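Local coordinates for ESSB (PDB 2YNQ), which is an integral membrane component of the type VII secretion system, represented here by its extracellular fragment, which pairs with a second copy of itself, at residues 17-22 against 48-53; 63-68 against 79-84; 75-80 against 102-107; 90-95 against 106-111. One frame throughout, in Å; residues are numbered along the deposited sequence. Where two conformers were deposited one is given.

Contact 1 (17-22 against 48-53); sequences ELFLQN and ASSYVM. With NA (sodium ion), chain G.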
# COMPACT_ATOMS: atom_id res chain seq x y z
N GLU D 17 -23.72 -8.12 7.94
CA GLU D 17 -23.62 -9.54 7.69
C GLU D 17 -22.28 -9.94 7.06
O GLU D 17 -21.72 -11.00 7.36
CB GLU D 17 -24.81 -10.02 6.84
CG GLU D 17 -24.70 -11.47 6.37
CD GLU D 17 -25.99 -12.01 5.74
OE1 GLU D 17 -27.05 -11.32 5.79
OE2 GLU D 17 -25.95 -13.13 5.21
N LEU D 18 -21.76 -9.10 6.17
CA LEU D 18 -20.51 -9.41 5.48
C LEU D 18 -19.32 -9.12 6.39
O LEU D 18 -18.39 -9.92 6.45
CB LEU D 18 -20.40 -8.63 4.17
CG LEU D 18 -21.47 -8.97 3.12
CD1 LEU D 18 -21.58 -7.78 2.19
CD2 LEU D 18 -21.17 -10.27 2.35
N PHE D 19 -19.40 -8.03 7.14
CA PHE D 19 -18.33 -7.67 8.05
C PHE D 19 -18.09 -8.69 9.14
O PHE D 19 -16.93 -9.04 9.44
CB PHE D 19 -18.56 -6.31 8.68
CG PHE D 19 -17.44 -5.87 9.54
CD1 PHE D 19 -16.24 -5.41 8.97
CD2 PHE D 19 -17.55 -5.93 10.94
CE1 PHE D 19 -15.18 -5.03 9.76
CE2 PHE D 19 -16.49 -5.56 11.75
CZ PHE D 19 -15.30 -5.09 11.16
N LEU D 20 -19.18 -9.17 9.74
CA LEU D 20 -19.10 -10.17 10.80
C LEU D 20 -18.45 -11.47 10.34
O LEU D 20 -18.07 -12.30 11.16
CB LEU D 20 -20.49 -10.43 11.37
CG LEU D 20 -21.00 -9.29 12.24
CD1 LEU D 20 -22.37 -9.61 12.79
CD2 LEU D 20 -20.03 -9.04 13.37
N GLN D 21 -18.31 -11.60 9.01
CA GLN D 21 -17.67 -12.72 8.32
C GLN D 21 -16.32 -12.35 7.73
O GLN D 21 -15.75 -13.16 6.97
CB GLN D 21 -18.50 -13.09 7.10
CG GLN D 21 -19.55 -14.06 7.34
CD GLN D 21 -20.37 -14.28 6.09
OE1 GLN D 21 -20.13 -15.24 5.35
NE2 GLN D 21 -21.35 -13.41 5.86
N ASN D 22 -15.86 -11.12 7.98
CA ASN D 22 -14.58 -10.62 7.45
C ASN D 22 -14.57 -10.46 5.94
O ASN D 22 -13.53 -10.57 5.30
CB ASN D 22 -13.44 -11.55 7.85
CG ASN D 22 -13.50 -11.96 9.30
OD1 ASN D 22 -13.52 -11.11 10.19
ND2 ASN D 22 -13.50 -13.28 9.55
N ALA D 48 -14.53 1.51 7.66
CA ALA D 48 -13.19 1.97 7.92
C ALA D 48 -12.31 0.79 8.23
O ALA D 48 -11.19 0.71 7.73
CB ALA D 48 -13.18 3.00 9.03
N SER D 49 -12.83 -0.16 9.01
CA SER D 49 -12.03 -1.35 9.30
C SER D 49 -11.77 -2.06 8.02
O SER D 49 -10.65 -2.50 7.77
CB SER D 49 -12.68 -2.33 10.29
OG SER D 49 -12.99 -1.68 11.50
N SER D 50 -12.79 -2.13 7.17
CA SER D 50 -12.65 -2.89 5.94
C SER D 50 -11.60 -2.24 5.04
O SER D 50 -10.76 -2.95 4.47
CB SER D 50 -13.98 -3.06 5.23
OG SER D 50 -14.87 -3.83 6.02
N TYR D 51 -11.61 -0.91 4.93
CA TYR D 51 -10.58 -0.25 4.14
C TYR D 51 -9.21 -0.42 4.75
O TYR D 51 -8.25 -0.78 4.06
CB TYR D 51 -10.89 1.24 3.95
CG TYR D 51 -11.90 1.52 2.87
CD1 TYR D 51 -11.66 1.17 1.53
CD2 TYR D 51 -13.10 2.13 3.18
CE1 TYR D 51 -12.59 1.46 0.52
CE2 TYR D 51 -14.04 2.42 2.20
CZ TYR D 51 -13.79 2.09 0.88
OH TYR D 51 -14.74 2.39 -0.06
N VAL D 52 -9.12 -0.20 6.06
CA VAL D 52 -7.82 -0.24 6.69
C VAL D 52 -7.22 -1.64 6.62
O VAL D 52 -6.01 -1.79 6.49
CB VAL D 52 -7.84 0.36 8.14
CG1 VAL D 52 -7.59 -0.70 9.20
CG2 VAL D 52 -6.76 1.40 8.28
N MET D 53 -8.07 -2.67 6.67
CA MET D 53 -7.58 -4.04 6.65
C MET D 53 -7.04 -4.42 5.28
O MET D 53 -6.21 -5.35 5.15
CB MET D 53 -8.67 -5.04 7.05
CG MET D 53 -9.09 -4.99 8.52
SD MET D 53 -7.80 -5.57 9.63
CE MET D 53 -7.57 -7.23 8.99
NA NA G . -14.98 -15.40 6.04
O HOH W 1 -17.27 -16.25 5.65
O HOH W 2 -15.70 -16.28 8.48
O HOH W 3 -14.51 -17.63 5.26

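Contact 2 (63-68 against 79-84); sequences QTVSNN and LYWIYI. With NA (sodium ion), chain O.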
# COMPACT_ATOMS: atom_id res chain seq x y z
N GLN D 63 3.75 0.23 10.97
CA GLN D 63 4.31 0.69 12.24
C GLN D 63 4.18 2.20 12.39
O GLN D 63 4.05 2.72 13.49
CB GLN D 63 5.79 0.32 12.35
CG GLN D 63 6.07 -1.13 12.74
CD GLN D 63 7.54 -1.58 12.51
OE1 GLN D 63 7.82 -2.78 12.49
NE2 GLN D 63 8.46 -0.63 12.33
N THR D 64 4.22 2.89 11.26
CA THR D 64 4.29 4.34 11.22
C THR D 64 2.93 4.99 11.41
O THR D 64 2.85 5.97 12.14
CB THR D 64 4.89 4.80 9.87
OG1 THR D 64 6.10 4.09 9.62
CG2 THR D 64 5.17 6.30 9.85
N VAL D 65 1.89 4.48 10.76
CA VAL D 65 0.59 5.18 10.71
C VAL D 65 -0.40 4.73 11.78
O VAL D 65 -0.30 3.62 12.30
CB VAL D 65 -0.10 5.09 9.31
CG1 VAL D 65 0.73 5.75 8.25
CG2 VAL D 65 -0.45 3.64 8.93
N SER D 66 -1.36 5.60 12.10
CA SER D 66 -2.41 5.29 13.07
C SER D 66 -3.53 4.54 12.36
O SER D 66 -4.56 5.13 12.02
CB SER D 66 -3.02 6.57 13.65
OG SER D 66 -2.11 7.27 14.47
N ASN D 67 -3.32 3.24 12.14
CA ASN D 67 -4.28 2.44 11.40
C ASN D 67 -5.09 1.51 12.30
O ASN D 67 -5.76 0.60 11.81
CB ASN D 67 -3.55 1.62 10.35
CG ASN D 67 -2.67 0.54 10.96
OD1 ASN D 67 -2.07 0.74 12.04
ND2 ASN D 67 -2.59 -0.60 10.30
N ASN D 68 -5.03 1.70 13.61
CA ASN D 68 -5.89 0.90 14.46
C ASN D 68 -7.29 1.50 14.54
O ASN D 68 -7.43 2.71 14.75
CB ASN D 68 -5.28 0.73 15.85
CG ASN D 68 -6.09 -0.24 16.72
OD1 ASN D 68 -6.52 -1.32 16.24
ND2 ASN D 68 -6.34 0.14 17.98
N LEU D 79 -13.14 8.38 9.12
CA LEU D 79 -13.33 9.12 7.88
C LEU D 79 -12.04 9.21 7.09
O LEU D 79 -12.05 9.02 5.87
CB LEU D 79 -13.91 10.51 8.15
CG LEU D 79 -15.36 10.49 8.66
CD1 LEU D 79 -15.85 11.91 9.12
CD2 LEU D 79 -16.30 9.86 7.63
N TYR D 80 -10.93 9.47 7.79
CA TYR D 80 -9.62 9.49 7.14
C TYR D 80 -9.40 8.21 6.33
O TYR D 80 -9.10 8.27 5.14
CB TYR D 80 -8.51 9.63 8.17
CG TYR D 80 -7.15 9.49 7.55
CD1 TYR D 80 -6.48 10.60 7.04
CD2 TYR D 80 -6.51 8.24 7.45
CE1 TYR D 80 -5.22 10.48 6.45
CE2 TYR D 80 -5.25 8.12 6.87
CZ TYR D 80 -4.61 9.24 6.37
OH TYR D 80 -3.36 9.17 5.78
N TRP D 81 -9.54 7.05 6.98
CA TRP D 81 -9.25 5.79 6.31
C TRP D 81 -10.23 5.45 5.20
O TRP D 81 -9.86 4.84 4.19
CB TRP D 81 -9.10 4.65 7.32
CG TRP D 81 -7.78 4.79 8.05
CD1 TRP D 81 -7.58 5.17 9.34
CD2 TRP D 81 -6.46 4.61 7.47
NE1 TRP D 81 -6.23 5.23 9.62
CE2 TRP D 81 -5.53 4.87 8.49
CE3 TRP D 81 -6.00 4.24 6.20
CZ2 TRP D 81 -4.14 4.78 8.27
CZ3 TRP D 81 -4.62 4.15 5.98
CH2 TRP D 81 -3.71 4.42 7.02
N ILE D 82 -11.49 5.86 5.38
CA ILE D 82 -12.48 5.63 4.36
C ILE D 82 -12.12 6.46 3.11
O ILE D 82 -12.20 5.95 1.98
CB ILE D 82 -13.91 5.96 4.86
CG1 ILE D 82 -14.35 4.95 5.93
CG2 ILE D 82 -14.88 6.01 3.68
CD1 ILE D 82 -15.62 5.35 6.76
N TYR D 83 -11.72 7.71 3.31
CA TYR D 83 -11.31 8.52 2.14
C TYR D 83 -10.03 8.05 1.50
O TYR D 83 -9.88 8.10 0.27
CB TYR D 83 -11.14 9.99 2.47
CG TYR D 83 -12.36 10.68 3.01
CD1 TYR D 83 -13.62 10.48 2.44
CD2 TYR D 83 -12.24 11.57 4.08
CE1 TYR D 83 -14.75 11.15 2.97
CE2 TYR D 83 -13.33 12.23 4.59
CZ TYR D 83 -14.59 12.01 4.03
OH TYR D 83 -15.65 12.71 4.57
N ILE D 84 -9.08 7.63 2.33
CA ILE D 84 -7.89 7.00 1.78
C ILE D 84 -8.35 5.82 0.94
O ILE D 84 -7.94 5.68 -0.21
CB ILE D 84 -6.90 6.49 2.84
CG1 ILE D 84 -6.17 7.65 3.53
CG2 ILE D 84 -5.93 5.51 2.21
CD1 ILE D 84 -5.13 8.43 2.64
NA NA O . 0.24 1.39 13.12
O HOH W 4 0.96 2.82 15.01
O HOH W 5 -1.80 2.25 15.08
O HOH W 6 0.33 -0.61 14.57

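Contact 3 (75-80 against 102-107); sequences EQYMLY and RDLIVY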
# COMPACT_ATOMS: atom_id res chain seq x y z
N GLU D 75 -14.50 9.40 15.18
CA GLU D 75 -15.08 9.49 13.84
C GLU D 75 -14.06 9.94 12.77
O GLU D 75 -14.03 9.38 11.67
CB GLU D 75 -16.30 10.42 13.86
CG GLU D 75 -17.06 10.49 12.53
CD GLU D 75 -18.21 11.52 12.52
OE1 GLU D 75 -18.30 12.37 13.44
OE2 GLU D 75 -19.02 11.49 11.56
N GLN D 76 -13.24 10.94 13.09
CA GLN D 76 -12.31 11.53 12.13
C GLN D 76 -11.30 10.53 11.57
O GLN D 76 -11.02 10.54 10.37
CB GLN D 76 -11.58 12.70 12.75
CG GLN D 76 -12.44 13.92 12.96
CD GLN D 76 -11.73 14.95 13.82
OE1 GLN D 76 -11.72 16.14 13.51
NE2 GLN D 76 -11.10 14.48 14.91
N TYR D 77 -10.79 9.66 12.43
CA TYR D 77 -9.89 8.60 12.01
C TYR D 77 -10.56 7.61 11.08
O TYR D 77 -9.94 7.14 10.12
CB TYR D 77 -9.28 7.89 13.21
CG TYR D 77 -8.16 8.67 13.86
CD1 TYR D 77 -6.85 8.59 13.36
CD2 TYR D 77 -8.40 9.53 14.95
CE1 TYR D 77 -5.81 9.33 13.94
CE2 TYR D 77 -7.36 10.27 15.54
CZ TYR D 77 -6.07 10.15 15.01
OH TYR D 77 -5.02 10.85 15.57
N MET D 78 -11.82 7.31 11.35
CA MET D 78 -12.58 6.45 10.47
C MET D 78 -12.78 7.10 9.12
O MET D 78 -12.58 6.46 8.09
CB MET D 78 -13.93 6.09 11.11
CG MET D 78 -13.76 5.21 12.35
SD MET D 78 -15.34 4.76 13.10
CE MET D 78 -14.78 3.99 14.62
N LEU D 79 -13.14 8.38 9.12
CA LEU D 79 -13.33 9.12 7.88
C LEU D 79 -12.04 9.21 7.09
O LEU D 79 -12.05 9.02 5.87
CB LEU D 79 -13.91 10.51 8.15
CG LEU D 79 -15.36 10.49 8.66
CD1 LEU D 79 -15.85 11.91 9.12
CD2 LEU D 79 -16.30 9.86 7.63
N TYR D 80 -10.93 9.47 7.79
CA TYR D 80 -9.62 9.49 7.14
C TYR D 80 -9.40 8.21 6.33
O TYR D 80 -9.10 8.27 5.14
CB TYR D 80 -8.51 9.63 8.17
CG TYR D 80 -7.15 9.49 7.55
CD1 TYR D 80 -6.48 10.60 7.04
CD2 TYR D 80 -6.51 8.24 7.45
CE1 TYR D 80 -5.22 10.48 6.45
CE2 TYR D 80 -5.25 8.12 6.87
CZ TYR D 80 -4.61 9.24 6.37
OH TYR D 80 -3.36 9.17 5.78
N ARG D 102 0.70 13.71 12.41
CA ARG D 102 1.82 13.93 11.47
C ARG D 102 1.94 12.85 10.40
O ARG D 102 1.92 13.14 9.21
CB ARG D 102 3.14 14.08 12.23
CG ARG D 102 4.32 14.38 11.34
CD ARG D 102 5.49 13.46 11.66
NE ARG D 102 5.84 13.54 13.07
CZ ARG D 102 5.82 12.53 13.93
NH1 ARG D 102 5.49 11.30 13.56
NH2 ARG D 102 6.17 12.75 15.19
N ASP D 103 2.02 11.60 10.83
CA ASP D 103 2.23 10.49 9.92
C ASP D 103 1.05 10.22 9.02
O ASP D 103 1.22 9.66 7.93
CB ASP D 103 2.68 9.26 10.68
CG ASP D 103 3.92 9.53 11.52
OD1 ASP D 103 4.81 10.29 11.06
OD2 ASP D 103 4.00 9.03 12.65
N LEU D 104 -0.14 10.66 9.44
CA LEU D 104 -1.30 10.55 8.59
C LEU D 104 -1.26 11.62 7.51
O LEU D 104 -1.64 11.36 6.37
CB LEU D 104 -2.61 10.57 9.40
CG LEU D 104 -2.93 9.35 10.29
CD1 LEU D 104 -4.37 9.39 10.78
CD2 LEU D 104 -2.68 8.02 9.60
N ILE D 105 -0.78 12.81 7.84
CA ILE D 105 -0.59 13.86 6.84
C ILE D 105 0.42 13.37 5.82
O ILE D 105 0.18 13.44 4.61
CB ILE D 105 -0.13 15.21 7.45
CG1 ILE D 105 -1.18 15.73 8.44
CG2 ILE D 105 0.16 16.23 6.34
CD1 ILE D 105 -0.72 16.93 9.33
N VAL D 106 1.53 12.83 6.30
CA VAL D 106 2.53 12.32 5.37
C VAL D 106 1.94 11.23 4.48
O VAL D 106 2.15 11.24 3.26
CB VAL D 106 3.78 11.79 6.09
CG1 VAL D 106 4.64 11.03 5.12
CG2 VAL D 106 4.55 12.93 6.73
N TYR D 107 1.20 10.30 5.07
CA TYR D 107 0.65 9.21 4.26
C TYR D 107 -0.32 9.71 3.19
O TYR D 107 -0.30 9.25 2.04
CB TYR D 107 -0.02 8.18 5.15
CG TYR D 107 -0.37 6.94 4.40
CD1 TYR D 107 0.61 6.00 4.06
CD2 TYR D 107 -1.69 6.70 4.00
CE1 TYR D 107 0.29 4.86 3.36
CE2 TYR D 107 -2.02 5.55 3.31
CZ TYR D 107 -1.04 4.64 2.99
OH TYR D 107 -1.36 3.52 2.26

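Contact 4 (90-95 against 106-111); sequences EEALEL and VYALLK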
# COMPACT_ATOMS: atom_id res chain seq x y z
N GLU D 90 -7.18 14.08 -1.25
CA GLU D 90 -7.39 15.50 -0.90
C GLU D 90 -8.25 15.65 0.36
O GLU D 90 -7.91 16.41 1.28
CB GLU D 90 -7.99 16.25 -2.09
CG GLU D 90 -6.98 16.29 -3.23
CD GLU D 90 -7.60 16.48 -4.59
OE1 GLU D 90 -8.34 15.62 -5.06
OE2 GLU D 90 -7.30 17.50 -5.24
N GLU D 91 -9.32 14.87 0.42
CA GLU D 91 -10.21 14.84 1.55
C GLU D 91 -9.49 14.24 2.77
O GLU D 91 -9.57 14.79 3.87
CB GLU D 91 -11.45 14.03 1.15
CG GLU D 91 -12.72 14.44 1.80
CD GLU D 91 -13.08 15.91 1.62
OE1 GLU D 91 -13.64 16.29 0.57
OE2 GLU D 91 -12.85 16.67 2.58
N ALA D 92 -8.75 13.16 2.57
CA ALA D 92 -7.99 12.54 3.67
C ALA D 92 -6.88 13.47 4.17
O ALA D 92 -6.62 13.56 5.39
CB ALA D 92 -7.43 11.20 3.22
N LEU D 93 -6.23 14.17 3.24
CA LEU D 93 -5.20 15.13 3.61
C LEU D 93 -5.74 16.24 4.51
O LEU D 93 -5.11 16.57 5.52
CB LEU D 93 -4.51 15.72 2.38
CG LEU D 93 -3.46 16.82 2.58
CD1 LEU D 93 -2.33 16.38 3.49
CD2 LEU D 93 -2.90 17.30 1.24
N GLU D 94 -6.89 16.81 4.19
CA GLU D 94 -7.35 17.93 4.99
C GLU D 94 -7.93 17.45 6.34
O GLU D 94 -7.87 18.18 7.33
CB GLU D 94 -8.27 18.87 4.20
CG GLU D 94 -8.13 20.38 4.55
CD GLU D 94 -6.72 20.96 4.32
OE1 GLU D 94 -6.03 20.56 3.35
OE2 GLU D 94 -6.32 21.83 5.11
N LEU D 95 -8.44 16.22 6.38
CA LEU D 95 -8.82 15.59 7.66
C LEU D 95 -7.60 15.35 8.54
O LEU D 95 -7.62 15.67 9.74
CB LEU D 95 -9.53 14.28 7.40
CG LEU D 95 -10.43 13.62 8.43
CD1 LEU D 95 -11.19 14.61 9.31
CD2 LEU D 95 -11.42 12.81 7.66
N VAL D 106 1.53 12.83 6.30
CA VAL D 106 2.53 12.32 5.37
C VAL D 106 1.94 11.23 4.48
O VAL D 106 2.15 11.24 3.26
CB VAL D 106 3.78 11.79 6.09
CG1 VAL D 106 4.64 11.03 5.12
CG2 VAL D 106 4.55 12.93 6.73
N TYR D 107 1.20 10.30 5.07
CA TYR D 107 0.65 9.21 4.26
C TYR D 107 -0.32 9.71 3.19
O TYR D 107 -0.30 9.25 2.04
CB TYR D 107 -0.02 8.18 5.15
CG TYR D 107 -0.37 6.94 4.40
CD1 TYR D 107 0.61 6.00 4.06
CD2 TYR D 107 -1.69 6.70 4.00
CE1 TYR D 107 0.29 4.86 3.36
CE2 TYR D 107 -2.02 5.55 3.31
CZ TYR D 107 -1.04 4.64 2.99
OH TYR D 107 -1.36 3.52 2.26
N ALA D 108 -1.14 10.69 3.55
CA ALA D 108 -2.07 11.29 2.62
C ALA D 108 -1.34 12.08 1.53
O ALA D 108 -1.73 12.05 0.36
CB ALA D 108 -3.05 12.17 3.37
N LEU D 109 -0.26 12.75 1.91
CA LEU D 109 0.59 13.47 0.94
C LEU D 109 1.16 12.50 -0.09
O LEU D 109 1.17 12.79 -1.30
CB LEU D 109 1.71 14.22 1.65
CG LEU D 109 1.28 15.56 2.28
CD1 LEU D 109 2.32 16.05 3.29
CD2 LEU D 109 0.95 16.66 1.22
N LEU D 110 1.59 11.32 0.38
CA LEU D 110 2.05 10.26 -0.54
C LEU D 110 0.97 9.80 -1.52
O LEU D 110 1.24 9.68 -2.70
CB LEU D 110 2.63 9.09 0.23
CG LEU D 110 4.02 9.38 0.83
CD1 LEU D 110 4.38 8.28 1.83
CD2 LEU D 110 5.14 9.58 -0.23
N LYS D 111 -0.25 9.56 -1.04
CA LYS D 111 -1.34 9.17 -1.95
C LYS D 111 -1.66 10.32 -2.91
O LYS D 111 -1.93 10.10 -4.09
CB LYS D 111 -2.59 8.74 -1.18
CG LYS D 111 -2.47 7.41 -0.45
CD LYS D 111 -1.98 6.27 -1.36
CE LYS D 111 -2.26 4.88 -0.80
NZ LYS D 111 -3.71 4.44 -0.98

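Contact 1 (17-22 against 48-53)
Phe19 brings the CD1-CE1-CZ part of its ring against the CB of Ser49 and the hydroxyl of Ser50, and these three residues make up the direct contact between the end of helix 7-19 and helix 41-53. With CG swung opposite the backbone N (chi1 -176°), the ring leaves its own helix and spans the 7.7 Å between Phe19 CA and Ser50 CA. Its CD1 meets Ser50 OG at 3.6 Å, the oxygen lying at the ring edge near its plane. CE1 comes obliquely onto Ser49 CB at 3.7 Å. Both serine hydroxyls bond back into their own helix, Ser49 OG to Tyr45 O and Ser50 OG to Glu46 O. Putting an alanine at Phe19 would probably open a gap over the two serines and leave the helices without this bridge. The Gln21 end of segment 17-22, by contrast, is only partly buried and meets water. Asn22, with positive phi, closes the helix as a Schellman motif, and Gln21 NE2 donates to Glu17 O at 2.9 Å, nearly straight (168°) but from above the carbonyl plane. A sodium ion is coordinated by Gln21 O at 2.5 Å and by three waters. Gln136 of the second subunit supplies a further ligand through OE1, which also accepts a bond from Asn22 ND2. The chemistry is thus divided: van der Waals packing of an aromatic ring on two internally bonded serines joins the helices, while the polar helix end, with its sodium ion, turns to the partner subunit.

Contact 2 (63-68 against 79-84)
Trp81 presents one indole face to its neighbour Tyr80, whose CE2 sits 3.6 Å above the centre of the ring system; Val52 of helix 41-53 packs on the opposite face, and the loop 65-67 is met chiefly along the edge. Tyr80 has Trp81 CG at its own edge, in plane, and Ile84 CG1 over one face, displaced toward the rim. At the indole edge, NE1 donates to Ser66 O at 2.9 Å; the bond is bent (150°), with the acceptor close to the ring plane. Val65 CG2 touches Trp81 CH2 at 3.9 Å, again near the plane, while Asn67 CB approaches CZ2 obliquely at 3.8 Å.

Ser66 is the centre of an inverse gamma turn, closed by a weak bond from Asn67 N to Val65 O, and its OG is hydrogen-bonded to Asp101 OD2. Asn67 holds CG between its backbone N and carbonyl carbon (chi1 68°), which leads the amide away from the indole to a sodium ion, bound by OD1 at 2.6 Å. Val65 O binds the same ion at 2.4 Å; Arg62 O and three waters, one of them long at 3.0 Å, complete the site.

The protein ligands are all neutral oxygens, two of them backbone carbonyls, so the ion probably depends on the shape of this turn, which the indole N-H helps fix by holding Ser66 O.

Contact 3 (75-80 against 102-107)
Tyr80 and Leu104 carry the contact between two nearly parallel helices of this all-helical fold, 75-85 and 102-118, whose local axes stay 12.6 Å apart and make an angle of 20°. At that spacing long side chains must bridge. A chi1 of 173° stretches the Tyr80 side chain toward helix 102-118, where it donates its hydroxyl to Leu104 O at 2.8 Å, arriving at 123° to the C=O bond and a little off the carbonyl plane. Leu104 meanwhile covers the ring: CD1 stands 4.1 Å above its centroid, almost on the normal, in a CH-pi contact, and Leu104 CD2 touches Tyr80 CE2 at 3.8 Å. The same Leu104 CD1 is pressed by Tyr77 CE1 at 3.5 Å, Tyr77 crossing the leucine at about a right angle. A phenylalanine in place of Tyr80 would probably keep the packing on Leu104 but leave Leu104 O without the phenolic donor.

Around this core, Tyr77 OH is hydrogen-bonded to Asp101 OD2, which holds that ring alongside the start of helix 102-118. Helix 89-99 packs against both helices, its Ala96 touching Tyr80 and Ile105, and Val65 and Trp81 pack on Leu104. Tyr107, whose own hydroxyl is hydrogen-bonded to Glu55 OE2, is set crosswise to Tyr80. The tyrosine hydroxyl that grips Leu104 O therefore also lies in the plane of a second aromatic ring, at its edge, with Tyr80 OH 3.5 Å from Tyr107 CD2.

Contact 4 (90-95 against 106-111)
Ala108 is the small bump that lets helices 89-99 and 102-118 come close: its methyl sits in the shallow hollow between the side chains of Ala92 and Leu93, against the backbone, with Ala108 CB 3.7 Å from Leu93 CA and 3.8 Å from Leu93 N. Ala92 offers an equally slight surface beside it, its carbonyl C lying 4.1 Å from Ala108 CB. With so little bulk in between, the CA atoms of Leu93 and Ala108 are 5.1 Å apart and the local axes 8.5 Å.

Larger side chains fill the flank. The chi1 of 176° turns Leu93 CG away from its own backbone N and past the alanine methyl to Leu109, where Leu93 CD1 meets Leu109 CG at 3.9 Å and Leu93 CD2 meets Leu109 CD2 at the same distance, the two leucines slanting across each other. The side chains that meet are all apolar. Beyond them, Leu109 also touches Glu137 and Ile138 of helix 124-152, while Ala92 packs on Ile84 of helix 75-85.

The helices run antiparallel at 160° and are joined by a short connection, so Ala108 at the closest approach, Ala92 beside it and leucines alongside make a closely packed alpha-helical hairpin.

How the contacts relate
From the N terminus, contact 1 closes the chain around helix 24-31, joining helix 7-19 to helix 41-53, and is complete before the others open. Contact 2 then closes the loop from the end of helix 59-64 back onto helix 75-85; Val52 of helix 41-53 packs on Trp81 and so links it to contact 1. Contact 3 starts on the helix where contact 2 ends, sharing Leu79 and Tyr80, and spans helix 89-99. Contact 4 opens within that span and ends on helix 102-118 with contact 3, sharing Val106 and Tyr107. Contacts 2, 3 and 4 thus form one continuous core, with contact 1 at its N-terminal flank.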